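Local coordinates for protein papain-like protease (Human betacoronavirus 2c EMC/2012, PDB 4RNA) that cleaves peptide bonds as a viral cysteine protease of the papain-like clan, probably releasing proteins from the coronavirus replicase polyprotein, at residues K126-I132 with K178-C183; A134-A138 with F150-I154; L172-L176 with L246-G250; A185-W189 with K207-Y211. All coordinates share one frame; numbering follows the deposited sequence.

Contact 1. Residues K126-I132 with K178-C183; sequences KDIKFVI and KAELCC
The Phe130 ring has the carbonyl of Lys178 at its edge, near the ring plane, with Phe130 CD1 3.5 Å from Lys178 O. The methyl of Ala179 comes in obliquely, equally close to Phe130 CD1 and CE1, and the ring of Phe139 from helix 133-143 makes an edge-to-face contact with Phe130. The other flat group is the carboxylate of Glu180. Lys129 NZ meets Glu180 OE1 at 2.6 Å in a salt bridge, on the anti side and 31° out of the carboxylate plane. The two side chains run alongside each other, and bends at chi3 and chi4 turn the lysine tip onto the acid. Val131 CG1 rests against the stem and carboxyl carbon of Glu180, 3.7 Å from its CD, and so lines the ion pair with a methyl. At the far end Cys183 SG lies 3.9 Å from Asp127 CB. Backbone bonds fix the register: Lys129 N to Glu180 O is 2.9 Å, Glu180 N to Lys129 O is 2.7 Å, and Val131 N to Lys178 O and Cys182 N to Asp127 O extend the ladder beyond them. Ile128, Phe130, Ala179 and Leu181 share one face, Lys129 and Glu180 the other. Strands running at 147° with this alternation form a two-stranded antiparallel sheet, here bracketing the helices of the thumb.

Contact 2. Residues A134-A138 with F150-I154; sequences ALQHA and FIALI
Two successive helices of the thumb, 133-143 and 148-158, pack here as an antiparallel helical hairpin: their segment axes run at 147° and approach to 9.5 Å. The methyl of Ala138 faces the partner backbone directly. Ala138 CB points at the first turn of the partner and lies 3.7 Å from Phe150 CA, and the CA atoms of Ala138 and Phe150 are 4.8 Å apart. Leu153 fills the next position. Its CD1 branch reaches over to the opposite helix, 3.5 Å from Ala134 O and 3.8 Å from Ala138 CB, while the methyl of Ala134 borders the same branch. Leu135 closes the row from its CD2 branch, which sits 3.7 Å from Phe150 CE1 and also touches Leu153 CB; the Leu135 and Phe150 side chains cross at about a right angle. With CG trans to its own nitrogen (chi1 -174°), Phe150 carries its ring along the interface, and Ile154 CG1 lies over the centre of one ring face, 4.3 Å above the plane. Phe139 stacks on the same ring from the partner helix. A water adds a polar link between Ala138 O (2.7 Å) and Phe150 N, from which it accepts a hydrogen bond. Tyr74 and Phe85 of neighbouring helices also touch Leu153. The arrangement is that of an antiparallel helical hairpin within the thumb bundle, with Ala134 and Ala138 facing Phe150 and Leu153.

Contact 3. Residues L172-L176 with L246-G250; sequences LHTVL and LLLSG
His173 reaches from its helix to Ser249 on strand 245-250, and its side chain can be traced atom by atom. CB leaves the helix roughly along its flank; chi1 of -67° sets CG opposite the carbonyl carbon, which swings the imidazole toward the strand. CD2 and CE1, the ring neighbours of NE2, lie farther from Ser249 OG, at 4.1 and 3.9 Å. At the tip, NE2 donates to Ser249 OG at 3.1 Å, with an N-H...O angle of 161° and the oxygen only 12° out of the ring plane. Leu247 CD2 approaches the ring obliquely beside this bond. That same methyl is the meeting point of the apolar half: Leu176 CD1 lies 3.7 Å from Leu247 CD2, the two leucines crossing obliquely, and Leu172 CD1 is 4.2 Å from Leu247 CD2. The backbones stay well apart, with segment axes 11.8 Å from each other, so side chains alone span the gap. Ser249 OG has its stronger polar partner in Asp311 OD1 on strand 304-315, and Pro79 of the second subunit packs on His173. NE2 supplies a proton to OG, leaving the serine hydrogen available for Asp311 OD1, consistent with a buried imidazole-hydroxyl-carboxylate hydrogen-bond chain in which Asp311 would polarise the hydroxyl and strengthen it as an acceptor.

Contact 4. Residues A185-W189 with K207-Y211; sequences ARMVW and KACCY
Ala208 and Met187 make the dense end of this contact, where the CB atoms of the two residues are 3.7 Å apart. The Ala208 methyl is pressed against the strand backbone, 3.6 Å from Arg186 C, and the methyl of Ala185 flanks it while also touching Cys209 SG at 3.9 Å. With only a methyl on Ala208, the CA atoms of Met187 and Ala208 lie 4.9 Å apart. Farther along, the aromatic pair leaves a wider gap between backbones. Trp189 CZ2 lies 3.4 Å from Tyr211 CE2, yet the ring centroids are 5.5 Å apart with planes inclined by 31°, an oblique aromatic pair. Extended chi1 and chi2 (-164° and -173°) carry Met187 SD to Trp189 NE1, which gives it a weak hydrogen bond, and the bend at chi3 sets Met187 CE in the plane at the indole edge. Arg236 forms a cation-pi contact with the same indole. The looser margin is carried by Lys207, whose exposed side chain leads off from the contact, and by Arg186, whose side chain turns away. Tyr211 OH has a weak hydrogen bond to Asn61 of the second subunit; the Tyr211 side chain also lies about 3 Å from a bound phosphate, probably from the crystallisation liquor. Strand 186-193 ends at zinc ligand Cys193, whereas Tyr211 pairs with strand 245-250: the junction between zinc-bearing fingers and palm of this protease fold.

From the N terminus, strand 128-130 opens a largely helical loop, which contact 1 closes at 178-183 after 45 intervening residues, 31 of them helical. Contact 2 lies within that loop, pairing helices 133-143 and 148-158. Contact 3 starts inside it too, at helix 168-176, but ends far beyond, at strand 245-250, and so crosses contact 1. Contact 4 opens after contact 1 has closed and falls within the span of contact 3; the backbone of Leu247 hydrogen-bonds to those of Cys209 and Tyr211, as neighbouring strands of one sheet. The thumb helices are thereby tied to the palm, and the palm to the fingers, whereas contacts 2 and 4 stay apart, their nearest atoms about 14 Å from each other.

Contact 1. Residues K126-I132 with K178-C183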
loop_
_atom_site.group_PDB
_atom_site.type_symbol
_atom_site.label_atom_id
_atom_site.label_comp_id
_atom_site.label_asym_id
_atom_site.label_seq_id
_atom_site.Cartn_x
_atom_site.Cartn_y
_atom_site.Cartn_z
ATOM N N LYS A 126 -17.648 -13.197 10.832
ATOM C CA LYS A 126 -17.665 -13.711 12.158
ATOM C C LYS A 126 -16.310 -14.353 12.363
ATOM O O LYS A 126 -15.616 -14.712 11.391
ATOM C CB LYS A 126 -18.812 -14.737 12.322
ATOM C CG LYS A 126 -20.227 -14.111 12.252
ATOM C CD LYS A 126 -20.422 -12.904 13.203
ATOM C CE LYS A 126 -21.243 -11.766 12.573
ATOM N NZ LYS A 126 -21.129 -10.448 13.262
ATOM N N ASP A 127 -15.926 -14.505 13.612
ATOM C CA ASP A 127 -14.739 -15.296 13.954
ATOM C C ASP A 127 -13.407 -14.751 13.444
ATOM O O ASP A 127 -12.464 -15.533 13.285
ATOM C CB ASP A 127 -14.898 -16.757 13.489
ATOM C CG ASP A 127 -16.069 -17.435 14.156
ATOM O OD1 ASP A 127 -16.075 -17.477 15.409
ATOM O OD2 ASP A 127 -16.997 -17.879 13.436
ATOM N N ILE A 128 -13.339 -13.442 13.205
ATOM C CA ILE A 128 -12.092 -12.769 12.839
ATOM C C ILE A 128 -11.607 -11.865 13.972
ATOM O O ILE A 128 -12.415 -11.308 14.740
ATOM C CB ILE A 128 -12.230 -11.883 11.575
ATOM C CG1 ILE A 128 -13.183 -10.730 11.863
ATOM C CG2 ILE A 128 -12.683 -12.734 10.390
ATOM C CD1 ILE A 128 -13.262 -9.703 10.721
ATOM N N LYS A 129 -10.284 -11.800 14.075
ATOM C CA LYS A 129 -9.567 -10.944 15.013
ATOM C C LYS A 129 -8.324 -10.405 14.266
ATOM O O LYS A 129 -7.728 -11.122 13.474
ATOM C CB LYS A 129 -9.109 -11.752 16.227
ATOM C CG LYS A 129 -8.591 -10.903 17.375
ATOM C CD LYS A 129 -8.007 -11.721 18.534
ATOM C CE LYS A 129 -6.772 -12.517 18.126
ATOM N NZ LYS A 129 -7.200 -13.686 17.298
ATOM N N PHE A 130 -7.953 -9.159 14.544
ATOM C CA PHE A 130 -6.792 -8.544 13.912
ATOM C C PHE A 130 -5.557 -8.886 14.710
ATOM O O PHE A 130 -5.586 -8.829 15.929
ATOM C CB PHE A 130 -6.994 -7.026 13.762
ATOM C CG PHE A 130 -7.973 -6.696 12.687
ATOM C CD1 PHE A 130 -7.615 -6.875 11.349
ATOM C CD2 PHE A 130 -9.274 -6.278 12.999
ATOM C CE1 PHE A 130 -8.539 -6.632 10.339
ATOM C CE2 PHE A 130 -10.204 -6.029 12.002
ATOM C CZ PHE A 130 -9.842 -6.217 10.665
ATOM N N VAL A 131 -4.496 -9.274 14.020
ATOM C CA VAL A 131 -3.282 -9.700 14.723
ATOM C C VAL A 131 -2.507 -8.446 15.110
ATOM O O VAL A 131 -1.632 -8.504 15.935
ATOM C CB VAL A 131 -2.399 -10.679 13.909
ATOM C CG1 VAL A 131 -3.206 -11.899 13.497
ATOM C CG2 VAL A 131 -1.758 -10.008 12.692
ATOM N N ILE A 132 -2.847 -7.297 14.532
ATOM C CA ILE A 132 -2.206 -6.010 14.951
ATOM C C ILE A 132 -3.033 -5.348 16.094
ATOM O O ILE A 132 -4.225 -5.086 15.925
ATOM C CB ILE A 132 -2.143 -5.020 13.750
ATOM C CG1 ILE A 132 -1.177 -5.563 12.667
ATOM C CG2 ILE A 132 -1.652 -3.644 14.241
ATOM C CD1 ILE A 132 -1.346 -4.950 11.267
ATOM N N LYS A 178 -4.384 -8.690 7.503
ATOM C CA LYS A 178 -3.992 -8.368 8.872
ATOM C C LYS A 178 -4.802 -9.086 9.931
ATOM O O LYS A 178 -4.708 -8.746 11.134
ATOM C CB LYS A 178 -4.143 -6.853 9.119
ATOM C CG LYS A 178 -3.462 -5.932 8.083
ATOM C CD LYS A 178 -2.101 -6.467 7.758
ATOM C CE LYS A 178 -1.088 -5.334 7.575
ATOM N NZ LYS A 178 -1.402 -4.551 6.349
ATOM N N ALA A 179 -5.671 -10.022 9.509
ATOM C CA ALA A 179 -6.615 -10.621 10.443
ATOM C C ALA A 179 -6.301 -12.096 10.564
ATOM O O ALA A 179 -5.549 -12.647 9.759
ATOM C CB ALA A 179 -8.068 -10.414 9.985
ATOM N N GLU A 180 -6.885 -12.741 11.547
ATOM C CA GLU A 180 -6.797 -14.185 11.590
ATOM C C GLU A 180 -8.152 -14.741 12.053
ATOM O O GLU A 180 -8.975 -14.057 12.700
ATOM C CB GLU A 180 -5.678 -14.647 12.521
ATOM C CG GLU A 180 -6.105 -14.626 13.990
ATOM C CD GLU A 180 -4.958 -14.834 14.975
ATOM O OE1 GLU A 180 -5.001 -14.160 16.030
ATOM O OE2 GLU A 180 -4.019 -15.646 14.704
ATOM N N LEU A 181 -8.383 -15.979 11.675
ATOM C CA LEU A 181 -9.647 -16.619 11.940
ATOM C C LEU A 181 -9.567 -17.200 13.345
ATOM O O LEU A 181 -8.525 -17.736 13.719
ATOM C CB LEU A 181 -9.794 -17.762 10.929
ATOM C CG LEU A 181 -11.235 -18.148 10.640
ATOM C CD1 LEU A 181 -11.990 -16.948 10.057
ATOM C CD2 LEU A 181 -11.193 -19.325 9.659
ATOM N N CYS A 182 -10.646 -17.124 14.107
ATOM C CA CYS A 182 -10.686 -17.683 15.481
ATOM C C CYS A 182 -11.198 -19.126 15.519
ATOM O O CYS A 182 -11.460 -19.658 16.573
ATOM C CB CYS A 182 -11.571 -16.808 16.358
ATOM S SG CYS A 182 -10.896 -15.129 16.518
ATOM N N CYS A 183 -11.368 -19.741 14.359
ATOM C CA CYS A 183 -11.820 -21.122 14.258
ATOM C C CYS A 183 -11.004 -21.802 13.134
ATOM O O CYS A 183 -10.142 -21.151 12.535
ATOM C CB CYS A 183 -13.340 -21.143 13.987
ATOM S SG CYS A 183 -13.989 -20.358 12.464
#

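Contact 2. Residues A134-A138 with F150-I154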
loop_
_atom_site.group_PDB
_atom_site.type_symbol
_atom_site.label_atom_id
_atom_site.label_comp_id
_atom_site.label_asym_id
_atom_site.label_seq_id
_atom_site.Cartn_x
_atom_site.Cartn_y
_atom_site.Cartn_z
ATOM N N ALA A 134 -3.315 -2.304 17.329
ATOM C CA ALA A 134 -4.026 -1.050 17.085
ATOM C C ALA A 134 -5.280 -1.303 16.305
ATOM O O ALA A 134 -6.310 -0.643 16.532
ATOM C CB ALA A 134 -3.122 -0.072 16.341
ATOM N N LEU A 135 -5.193 -2.185 15.300
ATOM C CA LEU A 135 -6.374 -2.485 14.455
ATOM C C LEU A 135 -7.469 -3.204 15.243
ATOM O O LEU A 135 -8.602 -2.899 15.109
ATOM C CB LEU A 135 -6.006 -3.357 13.256
ATOM C CG LEU A 135 -5.900 -2.683 11.924
ATOM C CD1 LEU A 135 -5.477 -3.731 10.859
ATOM C CD2 LEU A 135 -7.175 -1.908 11.572
ATOM N N GLN A 136 -7.102 -4.183 16.073
ATOM C CA GLN A 136 -8.082 -4.887 16.903
ATOM C C GLN A 136 -8.766 -3.925 17.861
ATOM O O GLN A 136 -10.013 -3.884 17.949
ATOM C CB GLN A 136 -7.367 -5.994 17.706
ATOM C CG GLN A 136 -8.318 -7.031 18.390
ATOM C CD GLN A 136 -9.450 -7.546 17.496
ATOM O OE1 GLN A 136 -9.318 -7.637 16.263
ATOM N NE2 GLN A 136 -10.609 -7.826 18.111
ATOM N N HIS A 137 -7.962 -3.056 18.493
ATOM C CA HIS A 137 -8.513 -2.148 19.468
ATOM C C HIS A 137 -9.420 -1.205 18.711
ATOM O O HIS A 137 -10.559 -0.949 19.114
ATOM C CB HIS A 137 -7.394 -1.448 20.256
ATOM C CG HIS A 137 -7.903 -0.452 21.251
ATOM N ND1 HIS A 137 -8.087 0.845 20.944
ATOM C CD2 HIS A 137 -8.324 -0.606 22.570
ATOM C CE1 HIS A 137 -8.576 1.504 22.020
ATOM N NE2 HIS A 137 -8.723 0.616 23.012
ATOM N N ALA A 138 -8.983 -0.724 17.555
ATOM C CA ALA A 138 -9.886 0.228 16.818
ATOM C C ALA A 138 -11.196 -0.424 16.304
ATOM O O ALA A 138 -12.239 0.303 16.074
ATOM C CB ALA A 138 -9.143 0.847 15.613
ATOM N N PHE A 150 -10.691 3.385 13.346
ATOM C CA PHE A 150 -10.647 2.194 12.485
ATOM C C PHE A 150 -10.622 2.603 11.013
ATOM O O PHE A 150 -9.887 2.074 10.186
ATOM C CB PHE A 150 -11.859 1.308 12.772
ATOM C CG PHE A 150 -11.830 -0.013 12.052
ATOM C CD1 PHE A 150 -10.845 -0.973 12.380
ATOM C CD2 PHE A 150 -12.811 -0.335 11.152
ATOM C CE1 PHE A 150 -10.861 -2.226 11.750
ATOM C CE2 PHE A 150 -12.843 -1.593 10.523
ATOM C CZ PHE A 150 -11.850 -2.525 10.826
ATOM N N ILE A 151 -11.399 3.582 10.700
ATOM C CA ILE A 151 -11.402 4.078 9.369
ATOM C C ILE A 151 -10.036 4.709 9.030
ATOM O O ILE A 151 -9.499 4.416 7.942
ATOM C CB ILE A 151 -12.505 5.111 9.138
ATOM C CG1 ILE A 151 -13.897 4.473 9.295
ATOM C CG2 ILE A 151 -12.313 5.710 7.771
ATOM C CD1 ILE A 151 -14.930 5.539 9.562
ATOM N N ALA A 152 -9.467 5.551 9.913
ATOM C CA ALA A 152 -8.159 6.183 9.628
ATOM C C ALA A 152 -7.049 5.113 9.515
ATOM O O ALA A 152 -6.162 5.177 8.669
ATOM C CB ALA A 152 -7.809 7.246 10.697
ATOM N N LEU A 153 -7.137 4.089 10.336
ATOM C CA LEU A 153 -6.187 3.018 10.193
ATOM C C LEU A 153 -6.269 2.192 8.887
ATOM O O LEU A 153 -5.239 1.872 8.285
ATOM C CB LEU A 153 -6.294 2.080 11.380
ATOM C CG LEU A 153 -5.615 2.515 12.695
ATOM C CD1 LEU A 153 -5.884 1.454 13.747
ATOM C CD2 LEU A 153 -4.108 2.747 12.573
ATOM N N ILE A 154 -7.489 1.825 8.457
ATOM C CA ILE A 154 -7.684 1.152 7.193
ATOM C C ILE A 154 -7.078 2.025 6.119
ATOM O O ILE A 154 -6.356 1.510 5.269
ATOM C CB ILE A 154 -9.200 0.888 6.903
ATOM C CG1 ILE A 154 -9.743 -0.199 7.802
ATOM C CG2 ILE A 154 -9.465 0.583 5.425
ATOM C CD1 ILE A 154 -11.231 -0.363 7.524
HETATM O O HOH W 1 -12.554 2.993 15.667
#

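Contact 3. Residues L172-L176 with L246-G250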
loop_
_atom_site.group_PDB
_atom_site.type_symbol
_atom_site.label_atom_id
_atom_site.label_comp_id
_atom_site.label_asym_id
_atom_site.label_seq_id
_atom_site.Cartn_x
_atom_site.Cartn_y
_atom_site.Cartn_z
ATOM N N LEU A 172 -10.312 -4.545 0.978
ATOM C CA LEU A 172 -10.766 -5.691 1.779
ATOM C C LEU A 172 -9.696 -6.684 1.917
ATOM O O LEU A 172 -9.470 -7.277 2.976
ATOM C CB LEU A 172 -11.926 -6.413 1.061
ATOM C CG LEU A 172 -13.289 -6.008 1.497
ATOM C CD1 LEU A 172 -14.346 -6.697 0.645
ATOM C CD2 LEU A 172 -13.422 -6.379 2.969
ATOM N N HIS A 173 -8.996 -6.939 0.815
ATOM C CA HIS A 173 -8.018 -7.986 0.917
ATOM C C HIS A 173 -6.813 -7.569 1.725
ATOM O O HIS A 173 -6.306 -8.349 2.516
ATOM C CB HIS A 173 -7.741 -8.646 -0.491
ATOM C CG HIS A 173 -8.962 -9.436 -1.047
ATOM N ND1 HIS A 173 -9.027 -10.804 -1.071
ATOM C CD2 HIS A 173 -10.198 -8.989 -1.553
ATOM C CE1 HIS A 173 -10.229 -11.194 -1.577
ATOM N NE2 HIS A 173 -10.941 -10.092 -1.867
ATOM N N THR A 174 -6.398 -6.316 1.657
ATOM C CA THR A 174 -5.329 -5.843 2.511
ATOM C C THR A 174 -5.668 -5.785 3.976
ATOM O O THR A 174 -4.809 -6.057 4.836
ATOM C CB THR A 174 -4.852 -4.410 2.150
ATOM O OG1 THR A 174 -5.979 -3.540 2.146
ATOM C CG2 THR A 174 -4.292 -4.361 0.833
ATOM N N VAL A 175 -6.910 -5.422 4.280
ATOM C CA VAL A 175 -7.316 -5.444 5.655
ATOM C C VAL A 175 -7.340 -6.880 6.174
ATOM O O VAL A 175 -6.873 -7.102 7.249
ATOM C CB VAL A 175 -8.685 -4.738 5.880
ATOM C CG1 VAL A 175 -9.167 -4.963 7.309
ATOM C CG2 VAL A 175 -8.532 -3.241 5.646
ATOM N N LEU A 176 -7.899 -7.828 5.406
ATOM C CA LEU A 176 -8.051 -9.171 5.882
ATOM C C LEU A 176 -6.710 -9.855 5.934
ATOM O O LEU A 176 -6.492 -10.782 6.771
ATOM C CB LEU A 176 -9.009 -9.941 4.993
ATOM C CG LEU A 176 -10.484 -9.562 5.205
ATOM C CD1 LEU A 176 -11.379 -10.206 4.127
ATOM C CD2 LEU A 176 -10.933 -9.949 6.586
ATOM N N LEU A 246 -17.392 -17.168 3.479
ATOM C CA LEU A 246 -16.582 -17.298 2.287
ATOM C C LEU A 246 -16.773 -16.008 1.506
ATOM O O LEU A 246 -17.929 -15.672 1.170
ATOM C CB LEU A 246 -17.002 -18.487 1.415
ATOM C CG LEU A 246 -16.445 -18.558 -0.060
ATOM C CD1 LEU A 246 -14.933 -18.695 -0.173
ATOM C CD2 LEU A 246 -17.261 -19.624 -0.844
ATOM N N LEU A 247 -15.665 -15.282 1.261
ATOM C CA LEU A 247 -15.774 -14.069 0.426
ATOM C C LEU A 247 -15.187 -14.292 -0.968
ATOM O O LEU A 247 -13.989 -14.682 -1.140
ATOM C CB LEU A 247 -15.016 -12.939 1.147
ATOM C CG LEU A 247 -14.625 -11.670 0.424
ATOM C CD1 LEU A 247 -15.952 -10.959 0.163
ATOM C CD2 LEU A 247 -13.710 -10.803 1.333
ATOM N N LEU A 248 -15.966 -13.958 -2.007
ATOM C CA LEU A 248 -15.520 -14.165 -3.392
ATOM C C LEU A 248 -15.475 -12.850 -4.116
ATOM O O LEU A 248 -16.288 -11.989 -3.784
ATOM C CB LEU A 248 -16.449 -15.176 -4.138
ATOM C CG LEU A 248 -16.717 -16.556 -3.548
ATOM C CD1 LEU A 248 -17.712 -17.389 -4.358
ATOM C CD2 LEU A 248 -15.377 -17.260 -3.469
ATOM N N SER A 249 -14.462 -12.628 -4.955
ATOM C CA SER A 249 -14.342 -11.343 -5.645
ATOM C C SER A 249 -13.991 -11.488 -7.085
ATOM O O SER A 249 -13.221 -12.278 -7.447
ATOM C CB SER A 249 -13.311 -10.368 -4.984
ATOM O OG SER A 249 -13.491 -10.361 -3.596
ATOM N N GLY A 250 -14.491 -10.601 -7.956
ATOM C CA GLY A 250 -13.925 -10.515 -9.268
ATOM C C GLY A 250 -14.177 -9.073 -9.745
ATOM O O GLY A 250 -14.651 -8.269 -8.979
#

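Contact 4. Residues A185-W189 with K207-Y211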
loop_
_atom_site.group_PDB
_atom_site.type_symbol
_atom_site.label_atom_id
_atom_site.label_comp_id
_atom_site.label_asym_id
_atom_site.label_seq_id
_atom_site.Cartn_x
_atom_site.Cartn_y
_atom_site.Cartn_z
ATOM N N ALA A 185 -10.520 -23.396 9.321
ATOM C CA ALA A 185 -11.137 -23.380 7.991
ATOM C C ALA A 185 -10.197 -24.106 7.089
ATOM O O ALA A 185 -8.989 -24.162 7.352
ATOM C CB ALA A 185 -11.365 -21.958 7.510
ATOM N N ARG A 186 -10.724 -24.678 6.020
ATOM C CA ARG A 186 -9.863 -25.487 5.204
ATOM C C ARG A 186 -10.377 -25.486 3.793
ATOM O O ARG A 186 -11.586 -25.532 3.585
ATOM C CB ARG A 186 -9.887 -26.872 5.784
ATOM C CG ARG A 186 -8.895 -27.834 5.196
ATOM C CD ARG A 186 -9.206 -29.198 5.773
ATOM N NE ARG A 186 -8.284 -30.154 5.198
ATOM C CZ ARG A 186 -6.971 -30.179 5.451
ATOM N NH1 ARG A 186 -6.407 -29.315 6.302
ATOM N NH2 ARG A 186 -6.215 -31.086 4.843
ATOM N N MET A 187 -9.451 -25.464 2.827
ATOM C CA MET A 187 -9.821 -25.467 1.412
ATOM C C MET A 187 -8.837 -26.422 0.696
ATOM O O MET A 187 -7.616 -26.208 0.795
ATOM C CB MET A 187 -9.730 -24.045 0.879
ATOM C CG MET A 187 -10.424 -23.814 -0.445
ATOM S SD MET A 187 -10.047 -22.132 -1.024
ATOM C CE MET A 187 -8.295 -22.233 -1.100
ATOM N N VAL A 188 -9.348 -27.489 0.049
ATOM C CA VAL A 188 -8.450 -28.430 -0.674
ATOM C C VAL A 188 -8.744 -28.423 -2.176
ATOM O O VAL A 188 -9.822 -28.812 -2.582
ATOM C CB VAL A 188 -8.528 -29.852 -0.112
ATOM C CG1 VAL A 188 -7.427 -30.722 -0.707
ATOM C CG2 VAL A 188 -8.429 -29.838 1.410
ATOM N N TRP A 189 -7.766 -27.961 -2.965
ATOM C CA TRP A 189 -7.750 -28.047 -4.416
ATOM C C TRP A 189 -7.025 -29.286 -4.848
ATOM O O TRP A 189 -6.001 -29.660 -4.274
ATOM C CB TRP A 189 -7.059 -26.823 -5.036
ATOM C CG TRP A 189 -7.839 -25.564 -4.798
ATOM C CD1 TRP A 189 -7.680 -24.670 -3.757
ATOM C CD2 TRP A 189 -8.949 -25.031 -5.610
ATOM N NE1 TRP A 189 -8.596 -23.650 -3.848
ATOM C CE2 TRP A 189 -9.369 -23.793 -4.953
ATOM C CE3 TRP A 189 -9.606 -25.442 -6.775
ATOM C CZ2 TRP A 189 -10.400 -23.001 -5.453
ATOM C CZ3 TRP A 189 -10.660 -24.643 -7.262
ATOM C CH2 TRP A 189 -11.046 -23.456 -6.595
ATOM N N LYS A 207 -7.146 -17.678 4.609
ATOM C CA LYS A 207 -6.844 -18.010 3.213
ATOM C C LYS A 207 -7.850 -18.950 2.560
ATOM O O LYS A 207 -8.139 -18.805 1.358
ATOM C CB LYS A 207 -5.417 -18.563 3.042
ATOM C CG LYS A 207 -4.360 -17.505 3.361
ATOM C CD LYS A 207 -2.981 -17.847 2.803
ATOM C CE LYS A 207 -2.286 -18.983 3.567
ATOM N NZ LYS A 207 -1.728 -18.627 4.913
ATOM N N ALA A 208 -8.384 -19.893 3.346
ATOM C CA ALA A 208 -9.479 -20.774 2.920
ATOM C C ALA A 208 -10.849 -20.042 2.742
ATOM O O ALA A 208 -11.774 -20.630 2.242
ATOM C CB ALA A 208 -9.623 -21.962 3.896
ATOM N N CYS A 209 -10.948 -18.754 3.105
ATOM C CA CYS A 209 -12.242 -18.118 3.161
ATOM C C CYS A 209 -12.378 -17.037 2.164
ATOM O O CYS A 209 -13.411 -16.390 2.214
ATOM C CB CYS A 209 -12.592 -17.488 4.526
ATOM S SG CYS A 209 -12.437 -18.569 5.967
ATOM N N CYS A 210 -11.323 -16.770 1.396
ATOM C CA CYS A 210 -11.368 -15.668 0.371
ATOM C C CYS A 210 -10.892 -16.241 -0.949
ATOM O O CYS A 210 -9.915 -17.029 -0.977
ATOM C CB CYS A 210 -10.418 -14.504 0.752
ATOM S SG CYS A 210 -10.784 -13.894 2.405
ATOM N N TYR A 211 -11.493 -15.825 -2.068
ATOM C CA TYR A 211 -11.020 -16.322 -3.329
ATOM C C TYR A 211 -11.296 -15.251 -4.330
ATOM O O TYR A 211 -12.352 -14.696 -4.276
ATOM C CB TYR A 211 -11.771 -17.612 -3.690
ATOM C CG TYR A 211 -11.241 -18.238 -4.965
ATOM C CD1 TYR A 211 -11.745 -17.874 -6.217
ATOM C CD2 TYR A 211 -10.164 -19.166 -4.938
ATOM C CE1 TYR A 211 -11.232 -18.452 -7.397
ATOM C CE2 TYR A 211 -9.661 -19.717 -6.114
ATOM C CZ TYR A 211 -10.205 -19.375 -7.331
ATOM O OH TYR A 211 -9.705 -19.932 -8.490
#